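Local coordinates for protein ricin B-related lectin (Polyporus squamosus, PDB 5MUA) that probably binds galactose-containing carbohydrates through a ricin-type lectin domain joined to a calcium-binding, papain-like protease domain, at residues I51-V62 and D93-Q101; Y70-A78 and S110-T118. All coordinates share one frame; numbering follows the deposited sequence. Where two conformers were deposited one is given.

Interaction 1: I51-V62 and D93-Q101; sequences IEPVGEADTYTV and DNQKWIISQ. With GAL (beta-D-galactopyranose), chain J.
Tyr-60 and Trp-97 form the hydrogen-bonded antiparallel pair that joins strand 59-62 to strand 97-100: Trp-97 N reaches Tyr-60 O at 2.7 Å, and Tyr-60 N is bonded to Trp-97 O. Two residues along, beyond the non-hydrogen-bonded pair Thr-59/Ile-98, Ile-99 N meets Asp-58 O almost head-on, with a C=O...N angle of 167°. Ile-99 crosses Tyr-60 at about a right angle, its CD1 3.9 Å from Tyr-60 CD2, and the same Ile-99 CD1 meets Ile-51 CG2 tip to tip at 4.2 Å. Val-62 sends its CG2 branch at about a right angle to the indole, 3.9 Å from Trp-97 CD1. The indole NE1 is held by Met-71 O, which helps to fix the ring. Thr-59 and Ile-98 occupy the other face, where Thr-59 OG1 bonds Ala-57 O at 2.8 Å within the turn. The aliphatic part of Lys-96 passes Val-54 and Glu-56, with Lys-96 CE 3.8 Å from Val-54 CG2; the Glu-56 carboxylate is salt-bridged to Lys-111. Near the start of segment 93-101, Asn-94 holds CG between its backbone N and carbonyl carbon (chi1 70°), and Asn-94 ND2 donates a nearly straight bond (175°) to galactose O3 at 2.9 Å. Strand 59-64 of the 49-64 hairpin thus pairs with strand 97-100 beside a galactose-binding loop, consistent with the ricin-type beta-trefoil.

Interaction 2: Y70-A78 and S110-T118; sequences YMDLAGHAA and SKETGTFVT. With GAL (beta-D-galactopyranose), chain J.
Leu-73 and Thr-113 meet tip to tip where the end of strand 70-73 and the loop after it face the turn between strands 107-110 and 116-120 of the ricin-type beta-trefoil, beside the galactose site. No direct hydrogen bond joins segments 70-78 and 110-118; side-chain packing and three bridging waters do. Leu-73 touches through one methyl, CD2, which lies 3.4 Å from Thr-113 OG1 and also packs against Ser-110 and Thr-115. The two threonine hydroxyls are tied together, Thr-113 OG1 donating to Thr-115 OG1, while Thr-113 CG2 rests on Ala-78 CA at 3.7 Å. His-76 can be followed outward. His-76 CB sits 3.8 Å from Glu-112 OE1; with chi1 at -46°, CG stands beside the backbone N and the ring leads from the glutamate to the sugar. His-76 ND1 shares a water, in the plane of the ring, with Glu-112 OE2, and the carboxylate is turned 70° from the imidazole. His-76 CD2 lies 3.6 Å from both galactose O1 and O2, CE1 packs against Asn-94 OD1, and His-76 NE2 is hydrogen-bonded to galactose O2 at 2.7 Å. Asp-72 clasps the sugar with both carboxylate oxygens: OD2 accepts from galactose O3, and Asp-72 OD1 receives a very short bond, 2.5 Å, from galactose O4.

In the fold
Centred about 12 Å apart on the same side of the chain's centre, the two interactions alternate along the sequence: 51-62, 70-78, 93-101, then 110-118. Strands 59-64 and 70-73 are consecutive, and Val-62 O joins Met-71 N by a probable hydrogen bond. Strand 97-100 pairs with 107-110, which leads into the loop of interaction 2. A further probable bond, from Gln-95 NE2 to Asp-72 OD2, probably helps to orient the carboxylate that grips the sugar. The galactose site is thus composite: Asp-72, Gly-75 and His-76 come from interaction 2, and Asn-94 from interaction 1, bringing two chain regions about twenty residues apart in sequence to one ligand.

Interaction 1: I51-V62 and D93-Q101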
loop_
_atom_site.group_PDB
_atom_site.type_symbol
_atom_site.label_atom_id
_atom_site.label_comp_id
_atom_site.label_asym_id
_atom_site.label_seq_id
_atom_site.Cartn_x
_atom_site.Cartn_y
_atom_site.Cartn_z
ATOM N N ILE B 51 -26.730 -3.389 -2.311
ATOM C CA ILE B 51 -27.969 -3.608 -3.047
ATOM C C ILE B 51 -27.590 -3.652 -4.498
ATOM O O ILE B 51 -27.040 -2.670 -5.035
ATOM C CB ILE B 51 -28.975 -2.505 -2.714
ATOM C CG1 ILE B 51 -29.301 -2.598 -1.247
ATOM C CG2 ILE B 51 -30.250 -2.738 -3.540
ATOM C CD1 ILE B 51 -30.380 -1.626 -0.786
ATOM N N GLU B 52 -27.781 -4.806 -5.106
ATOM C CA GLU B 52 -27.294 -5.087 -6.450
ATOM C C GLU B 52 -28.427 -5.487 -7.408
ATOM O O GLU B 52 -29.177 -6.368 -7.126
ATOM C CB GLU B 52 -26.172 -6.117 -6.475
ATOM C CG GLU B 52 -24.938 -5.685 -5.701
ATOM C CD GLU B 52 -23.934 -6.799 -5.447
ATOM O OE1 GLU B 52 -24.258 -7.709 -4.666
ATOM O OE2 GLU B 52 -22.850 -6.787 -6.082
ATOM N N PRO B 53 -28.466 -4.850 -8.577
ATOM C CA PRO B 53 -29.525 -5.148 -9.547
ATOM C C PRO B 53 -29.392 -6.548 -10.061
ATOM O O PRO B 53 -28.252 -7.007 -10.255
ATOM C CB PRO B 53 -29.305 -4.095 -10.651
ATOM C CG PRO B 53 -27.860 -3.747 -10.574
ATOM C CD PRO B 53 -27.526 -3.834 -9.080
ATOM N N VAL B 54 -30.498 -7.233 -10.297
ATOM C CA VAL B 54 -30.448 -8.560 -10.892
ATOM C C VAL B 54 -31.042 -8.620 -12.321
ATOM O O VAL B 54 -31.368 -9.673 -12.782
ATOM C CB VAL B 54 -31.118 -9.653 -10.048
ATOM C CG1 VAL B 54 -30.338 -9.936 -8.772
ATOM C CG2 VAL B 54 -32.536 -9.274 -9.765
ATOM N N GLY B 55 -31.174 -7.502 -13.004
ATOM C CA GLY B 55 -31.616 -7.505 -14.425
ATOM C C GLY B 55 -33.125 -7.690 -14.587
ATOM O O GLY B 55 -33.561 -8.233 -15.594
ATOM N N GLU B 56 -33.916 -7.266 -13.613
ATOM C CA GLU B 56 -35.382 -7.186 -13.744
ATOM C C GLU B 56 -35.783 -5.887 -13.120
ATOM O O GLU B 56 -35.208 -5.483 -12.105
ATOM C CB GLU B 56 -36.085 -8.336 -13.019
ATOM C CG GLU B 56 -35.353 -9.687 -13.119
ATOM C CD GLU B 56 -35.981 -10.750 -12.220
ATOM O OE1 GLU B 56 -35.213 -11.564 -11.613
ATOM O OE2 GLU B 56 -37.245 -10.733 -12.145
ATOM N N ALA B 57 -36.768 -5.241 -13.697
ATOM C CA ALA B 57 -37.188 -3.910 -13.316
ATOM C C ALA B 57 -37.296 -3.757 -11.778
ATOM O O ALA B 57 -37.979 -4.523 -11.114
ATOM C CB ALA B 57 -38.538 -3.573 -13.954
ATOM N N ASP B 58 -36.581 -2.783 -11.225
ATOM C CA ASP B 58 -36.649 -2.478 -9.810
ATOM C C ASP B 58 -36.387 -3.650 -8.846
ATOM O O ASP B 58 -36.796 -3.610 -7.683
ATOM C CB ASP B 58 -37.986 -1.805 -9.511
ATOM C CG ASP B 58 -38.248 -0.649 -10.420
ATOM O OD1 ASP B 58 -37.509 0.353 -10.320
ATOM O OD2 ASP B 58 -39.205 -0.733 -11.224
ATOM N N THR B 59 -35.636 -4.662 -9.292
ATOM C CA THR B 59 -35.428 -5.842 -8.493
ATOM C C THR B 59 -33.951 -5.995 -8.145
ATOM O O THR B 59 -33.091 -5.763 -8.995
ATOM C CB THR B 59 -35.942 -7.074 -9.253
ATOM O OG1 THR B 59 -37.323 -6.808 -9.606
ATOM C CG2 THR B 59 -35.879 -8.288 -8.399
ATOM N N TYR B 60 -33.679 -6.363 -6.885
ATOM C CA TYR B 60 -32.328 -6.300 -6.319
ATOM C C TYR B 60 -32.130 -7.412 -5.330
ATOM O O TYR B 60 -33.095 -7.847 -4.648
ATOM C CB TYR B 60 -32.129 -4.984 -5.547
ATOM C CG TYR B 60 -32.309 -3.753 -6.401
ATOM C CD1 TYR B 60 -31.238 -3.201 -7.127
ATOM C CD2 TYR B 60 -33.555 -3.100 -6.480
ATOM C CE1 TYR B 60 -31.422 -2.053 -7.947
ATOM C CE2 TYR B 60 -33.750 -1.995 -7.275
ATOM C CZ TYR B 60 -32.693 -1.466 -8.006
ATOM O OH TYR B 60 -32.929 -0.361 -8.779
ATOM N N THR B 61 -30.865 -7.858 -5.197
ATOM C CA THR B 61 -30.469 -8.561 -3.978
ATOM C C THR B 61 -30.044 -7.479 -2.989
ATOM O O THR B 61 -29.610 -6.402 -3.382
ATOM C CB THR B 61 -29.312 -9.513 -4.218
ATOM O OG1 THR B 61 -28.262 -8.887 -4.983
ATOM C CG2 THR B 61 -29.783 -10.725 -4.927
ATOM N N VAL B 62 -30.166 -7.799 -1.713
ATOM C CA VAL B 62 -29.835 -6.927 -0.618
ATOM C C VAL B 62 -28.930 -7.762 0.264
ATOM O O VAL B 62 -29.347 -8.683 0.967
ATOM C CB VAL B 62 -31.108 -6.435 0.145
ATOM C CG1 VAL B 62 -30.740 -5.586 1.350
ATOM C CG2 VAL B 62 -32.005 -5.724 -0.809
ATOM N N ASP B 93 -36.019 -16.566 -5.632
ATOM C CA ASP B 93 -36.788 -15.351 -5.713
ATOM C C ASP B 93 -37.107 -14.761 -4.307
ATOM O O ASP B 93 -37.511 -13.569 -4.197
ATOM C CB ASP B 93 -38.048 -15.601 -6.483
ATOM C CG ASP B 93 -37.806 -15.568 -7.982
ATOM O OD1 ASP B 93 -36.755 -15.074 -8.434
ATOM O OD2 ASP B 93 -38.718 -15.983 -8.674
ATOM N N ASN B 94 -36.932 -15.586 -3.280
ATOM C CA ASN B 94 -37.072 -15.115 -1.878
ATOM C C ASN B 94 -35.810 -14.415 -1.384
ATOM O O ASN B 94 -35.701 -14.087 -0.209
ATOM C CB ASN B 94 -37.430 -16.251 -0.919
ATOM C CG ASN B 94 -36.266 -17.249 -0.718
ATOM O OD1 ASN B 94 -35.563 -17.595 -1.681
ATOM N ND2 ASN B 94 -36.066 -17.686 0.511
ATOM N N GLN B 95 -34.814 -14.242 -2.225
ATOM C CA GLN B 95 -33.687 -13.281 -1.980
ATOM C C GLN B 95 -33.671 -12.093 -2.943
ATOM O O GLN B 95 -32.677 -11.350 -3.022
ATOM C CB GLN B 95 -32.318 -14.016 -2.042
ATOM C CG GLN B 95 -32.280 -15.162 -1.032
ATOM C CD GLN B 95 -30.964 -15.866 -0.998
ATOM O OE1 GLN B 95 -30.100 -15.660 -1.898
ATOM N NE2 GLN B 95 -30.728 -16.608 0.094
ATOM N N LYS B 96 -34.721 -11.943 -3.750
ATOM C CA LYS B 96 -34.855 -10.840 -4.641
ATOM C C LYS B 96 -35.954 -9.942 -4.125
ATOM O O LYS B 96 -37.013 -10.432 -3.659
ATOM C CB LYS B 96 -35.229 -11.312 -6.037
ATOM C CG LYS B 96 -34.075 -12.064 -6.724
ATOM C CD LYS B 96 -34.512 -12.535 -8.119
ATOM C CE LYS B 96 -33.355 -12.925 -9.020
ATOM N NZ LYS B 96 -32.720 -14.164 -8.581
ATOM N N TRP B 97 -35.670 -8.659 -4.214
ATOM C CA TRP B 97 -36.458 -7.601 -3.545
ATOM C C TRP B 97 -36.781 -6.458 -4.502
ATOM O O TRP B 97 -35.884 -5.944 -5.172
ATOM C CB TRP B 97 -35.680 -7.092 -2.340
ATOM C CG TRP B 97 -35.404 -8.162 -1.355
ATOM C CD1 TRP B 97 -34.249 -8.870 -1.211
ATOM C CD2 TRP B 97 -36.311 -8.699 -0.381
ATOM N NE1 TRP B 97 -34.403 -9.801 -0.260
ATOM C CE2 TRP B 97 -35.638 -9.729 0.291
ATOM C CE3 TRP B 97 -37.629 -8.430 -0.033
ATOM C CZ2 TRP B 97 -36.217 -10.472 1.343
ATOM C CZ3 TRP B 97 -38.221 -9.136 1.067
ATOM C CH2 TRP B 97 -37.555 -10.167 1.705
ATOM N N ILE B 98 -38.066 -6.125 -4.605
ATOM C CA ILE B 98 -38.567 -5.083 -5.468
ATOM C C ILE B 98 -38.651 -3.876 -4.560
ATOM O O ILE B 98 -39.409 -3.876 -3.569
ATOM C CB ILE B 98 -39.933 -5.428 -6.137
ATOM C CG1 ILE B 98 -39.751 -6.656 -7.086
ATOM C CG2 ILE B 98 -40.363 -4.248 -6.991
ATOM C CD1 ILE B 98 -41.054 -7.277 -7.629
ATOM N N ILE B 99 -37.897 -2.847 -4.914
ATOM C CA ILE B 99 -37.784 -1.617 -4.098
ATOM C C ILE B 99 -38.402 -0.500 -4.894
ATOM O O ILE B 99 -37.890 -0.168 -5.929
ATOM C CB ILE B 99 -36.338 -1.335 -3.750
ATOM C CG1 ILE B 99 -35.804 -2.468 -2.857
ATOM C CG2 ILE B 99 -36.234 0.005 -2.995
ATOM C CD1 ILE B 99 -34.314 -2.414 -2.680
ATOM N N SER B 100 -39.478 0.080 -4.361
ATOM C CA SER B 100 -40.346 1.040 -5.053
ATOM C C SER B 100 -40.692 2.228 -4.125
ATOM O O SER B 100 -40.675 2.096 -2.881
ATOM C CB SER B 100 -41.649 0.299 -5.473
ATOM O OG SER B 100 -42.374 0.068 -4.269
ATOM N N GLN B 101 -41.102 3.365 -4.724
ATOM C CA GLN B 101 -41.225 4.714 -4.040
ATOM C C GLN B 101 -42.686 5.189 -3.759
ATOM O O GLN B 101 -43.577 4.878 -4.529
ATOM C CB GLN B 101 -40.500 5.757 -4.928
ATOM C CG GLN B 101 -40.054 7.020 -4.234
ATOM C CD GLN B 101 -39.300 7.996 -5.145
ATOM O OE1 GLN B 101 -38.661 7.617 -6.125
ATOM N NE2 GLN B 101 -39.365 9.255 -4.806
HETATM C C1 GAL J . -35.296 -22.473 2.697
HETATM C C2 GAL J . -35.010 -21.377 1.671
HETATM C C3 GAL J . -33.836 -20.487 2.022
HETATM C C4 GAL J . -33.991 -20.012 3.475
HETATM C C5 GAL J . -34.258 -21.215 4.418
HETATM C C6 GAL J . -34.559 -20.819 5.848
HETATM O O1 GAL J . -36.539 -23.005 2.338
HETATM O O2 GAL J . -34.731 -22.011 0.411
HETATM O O3 GAL J . -33.806 -19.419 1.039
HETATM O O4 GAL J . -35.115 -19.094 3.480
HETATM O O5 GAL J . -35.407 -21.962 3.984
HETATM O O6 GAL J . -34.660 -21.999 6.626
HETATM O O HOH W 1 -31.103 -10.546 -1.051
#

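Interaction 2: Y70-A78 and S110-T118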
loop_
_atom_site.group_PDB
_atom_site.type_symbol
_atom_site.label_atom_id
_atom_site.label_comp_id
_atom_site.label_asym_id
_atom_site.label_seq_id
_atom_site.Cartn_x
_atom_site.Cartn_y
_atom_site.Cartn_z
ATOM N N TYR B 70 -27.223 -12.862 2.404
ATOM C CA TYR B 70 -28.285 -12.207 1.655
ATOM C C TYR B 70 -29.571 -12.127 2.478
ATOM O O TYR B 70 -30.007 -13.110 3.073
ATOM C CB TYR B 70 -28.557 -12.973 0.352
ATOM C CG TYR B 70 -27.418 -12.776 -0.648
ATOM C CD1 TYR B 70 -26.196 -13.441 -0.505
ATOM C CD2 TYR B 70 -27.537 -11.864 -1.705
ATOM C CE1 TYR B 70 -25.149 -13.218 -1.365
ATOM C CE2 TYR B 70 -26.529 -11.707 -2.634
ATOM C CZ TYR B 70 -25.328 -12.370 -2.447
ATOM O OH TYR B 70 -24.316 -12.113 -3.291
ATOM N N MET B 71 -30.205 -10.975 2.428
ATOM C CA MET B 71 -31.552 -10.772 3.047
ATOM C C MET B 71 -32.510 -11.748 2.354
ATOM O O MET B 71 -32.602 -11.798 1.112
ATOM C CB MET B 71 -32.020 -9.387 2.864
ATOM C CG MET B 71 -33.304 -9.082 3.611
ATOM S SD MET B 71 -33.845 -7.334 3.275
ATOM C CE MET B 71 -32.903 -6.361 4.453
ATOM N N ASP B 72 -33.188 -12.555 3.159
ATOM C CA ASP B 72 -33.877 -13.736 2.648
ATOM C C ASP B 72 -35.202 -13.872 3.443
ATOM O O ASP B 72 -35.237 -13.708 4.671
ATOM C CB ASP B 72 -32.900 -14.928 2.843
ATOM C CG ASP B 72 -33.540 -16.353 2.607
ATOM O OD1 ASP B 72 -34.541 -16.702 3.305
ATOM O OD2 ASP B 72 -32.898 -17.120 1.850
ATOM N N LEU B 73 -36.287 -14.147 2.719
ATOM C CA LEU B 73 -37.588 -14.344 3.355
ATOM C C LEU B 73 -37.683 -15.865 3.679
ATOM O O LEU B 73 -37.733 -16.712 2.754
ATOM C CB LEU B 73 -38.710 -13.899 2.429
ATOM C CG LEU B 73 -40.107 -14.030 3.029
ATOM C CD1 LEU B 73 -40.316 -13.160 4.281
ATOM C CD2 LEU B 73 -41.075 -13.546 1.988
ATOM N N ALA B 74 -37.596 -16.187 4.958
ATOM C CA ALA B 74 -37.397 -17.550 5.439
ATOM C C ALA B 74 -38.390 -18.513 4.875
ATOM O O ALA B 74 -39.629 -18.291 4.899
ATOM C CB ALA B 74 -37.436 -17.604 6.999
ATOM N N GLY B 75 -37.884 -19.561 4.265
ATOM C CA GLY B 75 -38.743 -20.613 3.760
ATOM C C GLY B 75 -39.652 -20.228 2.585
ATOM O O GLY B 75 -40.583 -20.990 2.215
ATOM N N HIS B 76 -39.371 -19.111 1.930
ATOM C CA HIS B 76 -40.137 -18.572 0.828
ATOM C C HIS B 76 -41.604 -18.286 1.244
ATOM O O HIS B 76 -42.459 -18.213 0.372
ATOM C CB HIS B 76 -40.163 -19.522 -0.403
ATOM C CG HIS B 76 -38.828 -20.088 -0.762
ATOM N ND1 HIS B 76 -38.149 -19.687 -1.888
ATOM C CD2 HIS B 76 -38.104 -21.080 -0.207
ATOM C CE1 HIS B 76 -37.009 -20.353 -1.954
ATOM N NE2 HIS B 76 -36.949 -21.172 -0.921
ATOM N N ALA B 77 -41.873 -18.182 2.545
ATOM C CA ALA B 77 -43.271 -18.153 3.013
ATOM C C ALA B 77 -43.892 -16.719 2.905
ATOM O O ALA B 77 -43.302 -15.665 3.313
ATOM C CB ALA B 77 -43.346 -18.684 4.439
ATOM N N ALA B 78 -45.101 -16.715 2.366
ATOM C CA ALA B 78 -45.885 -15.499 2.186
ATOM C C ALA B 78 -46.659 -15.165 3.456
ATOM O O ALA B 78 -47.248 -14.085 3.583
ATOM C CB ALA B 78 -46.874 -15.695 1.015
ATOM N N SER B 110 -40.816 -8.698 -1.372
ATOM C CA SER B 110 -40.249 -10.006 -1.842
ATOM C C SER B 110 -40.790 -10.356 -3.229
ATOM O O SER B 110 -42.027 -10.340 -3.448
ATOM C CB SER B 110 -40.578 -11.102 -0.877
ATOM O OG SER B 110 -40.307 -12.365 -1.489
ATOM N N LYS B 111 -39.895 -10.629 -4.171
ATOM C CA LYS B 111 -40.326 -10.976 -5.545
ATOM C C LYS B 111 -41.119 -12.267 -5.449
ATOM O O LYS B 111 -42.082 -12.448 -6.189
ATOM C CB LYS B 111 -39.120 -11.234 -6.458
ATOM C CG LYS B 111 -39.534 -11.572 -7.896
ATOM C CD LYS B 111 -38.382 -12.047 -8.695
ATOM C CE LYS B 111 -38.751 -12.554 -10.118
ATOM N NZ LYS B 111 -37.468 -13.172 -10.593
ATOM N N GLU B 112 -40.739 -13.162 -4.557
ATOM C CA GLU B 112 -41.424 -14.446 -4.497
ATOM C C GLU B 112 -42.855 -14.306 -4.030
ATOM O O GLU B 112 -43.767 -14.821 -4.694
ATOM C CB GLU B 112 -40.699 -15.398 -3.600
ATOM C CG GLU B 112 -41.304 -16.656 -2.988
ATOM C CD GLU B 112 -41.277 -17.802 -3.933
ATOM O OE1 GLU B 112 -42.011 -18.759 -3.673
ATOM O OE2 GLU B 112 -40.483 -17.737 -4.886
ATOM N N THR B 113 -43.052 -13.566 -2.938
ATOM C CA THR B 113 -44.337 -13.565 -2.247
ATOM C C THR B 113 -45.211 -12.379 -2.422
ATOM O O THR B 113 -46.395 -12.479 -2.165
ATOM C CB THR B 113 -44.129 -13.764 -0.755
ATOM O OG1 THR B 113 -43.446 -12.633 -0.228
ATOM C CG2 THR B 113 -43.383 -15.030 -0.456
ATOM N N GLY B 114 -44.686 -11.246 -2.887
ATOM C CA GLY B 114 -45.419 -10.005 -2.811
ATOM C C GLY B 114 -45.601 -9.481 -1.412
ATOM O O GLY B 114 -46.339 -8.501 -1.247
ATOM N N THR B 115 -45.014 -10.113 -0.380
ATOM C CA THR B 115 -45.080 -9.544 0.979
ATOM C C THR B 115 -43.917 -8.618 1.231
ATOM O O THR B 115 -42.899 -8.633 0.508
ATOM C CB THR B 115 -45.168 -10.614 2.066
ATOM O OG1 THR B 115 -44.021 -11.446 2.033
ATOM C CG2 THR B 115 -46.406 -11.514 1.851
ATOM N N PHE B 116 -44.079 -7.762 2.222
ATOM C CA PHE B 116 -43.178 -6.617 2.420
ATOM C C PHE B 116 -42.351 -6.750 3.669
ATOM O O PHE B 116 -42.809 -7.265 4.696
ATOM C CB PHE B 116 -43.983 -5.317 2.505
ATOM C CG PHE B 116 -44.713 -4.989 1.246
ATOM C CD1 PHE B 116 -44.109 -4.314 0.246
ATOM C CD2 PHE B 116 -46.034 -5.395 1.067
ATOM C CE1 PHE B 116 -44.780 -4.007 -0.945
ATOM C CE2 PHE B 116 -46.711 -5.106 -0.131
ATOM C CZ PHE B 116 -46.093 -4.380 -1.113
ATOM N N VAL B 117 -41.127 -6.232 3.608
ATOM C CA VAL B 117 -40.321 -6.160 4.802
ATOM C C VAL B 117 -41.016 -5.173 5.787
ATOM O O VAL B 117 -41.296 -4.009 5.414
ATOM C CB VAL B 117 -38.909 -5.585 4.473
ATOM C CG1 VAL B 117 -38.072 -5.389 5.728
ATOM C CG2 VAL B 117 -38.176 -6.435 3.476
ATOM N N THR B 118 -41.207 -5.623 7.011
ATOM C CA THR B 118 -42.069 -4.982 7.975
ATOM C C THR B 118 -41.435 -4.929 9.320
ATOM O O THR B 118 -40.882 -5.878 9.755
ATOM C CB THR B 118 -43.407 -5.755 8.045
ATOM O OG1 THR B 118 -43.962 -5.899 6.708
ATOM C CG2 THR B 118 -44.387 -5.121 9.010
HETATM C C1 GAL J . -35.296 -22.473 2.697
HETATM C C2 GAL J . -35.010 -21.377 1.671
HETATM C C3 GAL J . -33.836 -20.487 2.022
HETATM C C4 GAL J . -33.991 -20.012 3.475
HETATM C C5 GAL J . -34.258 -21.215 4.418
HETATM C C6 GAL J . -34.559 -20.819 5.848
HETATM O O1 GAL J . -36.539 -23.005 2.338
HETATM O O2 GAL J . -34.731 -22.011 0.411
HETATM O O3 GAL J . -33.806 -19.419 1.039
HETATM O O4 GAL J . -35.115 -19.094 3.480
HETATM O O5 GAL J . -35.407 -21.962 3.984
HETATM O O6 GAL J . -34.660 -21.999 6.626
HETATM O O HOH W 2 -43.532 -19.271 -1.717
HETATM O O HOH W 3 -37.828 -18.258 -4.046
HETATM O O HOH W 4 -44.040 -13.203 4.309
#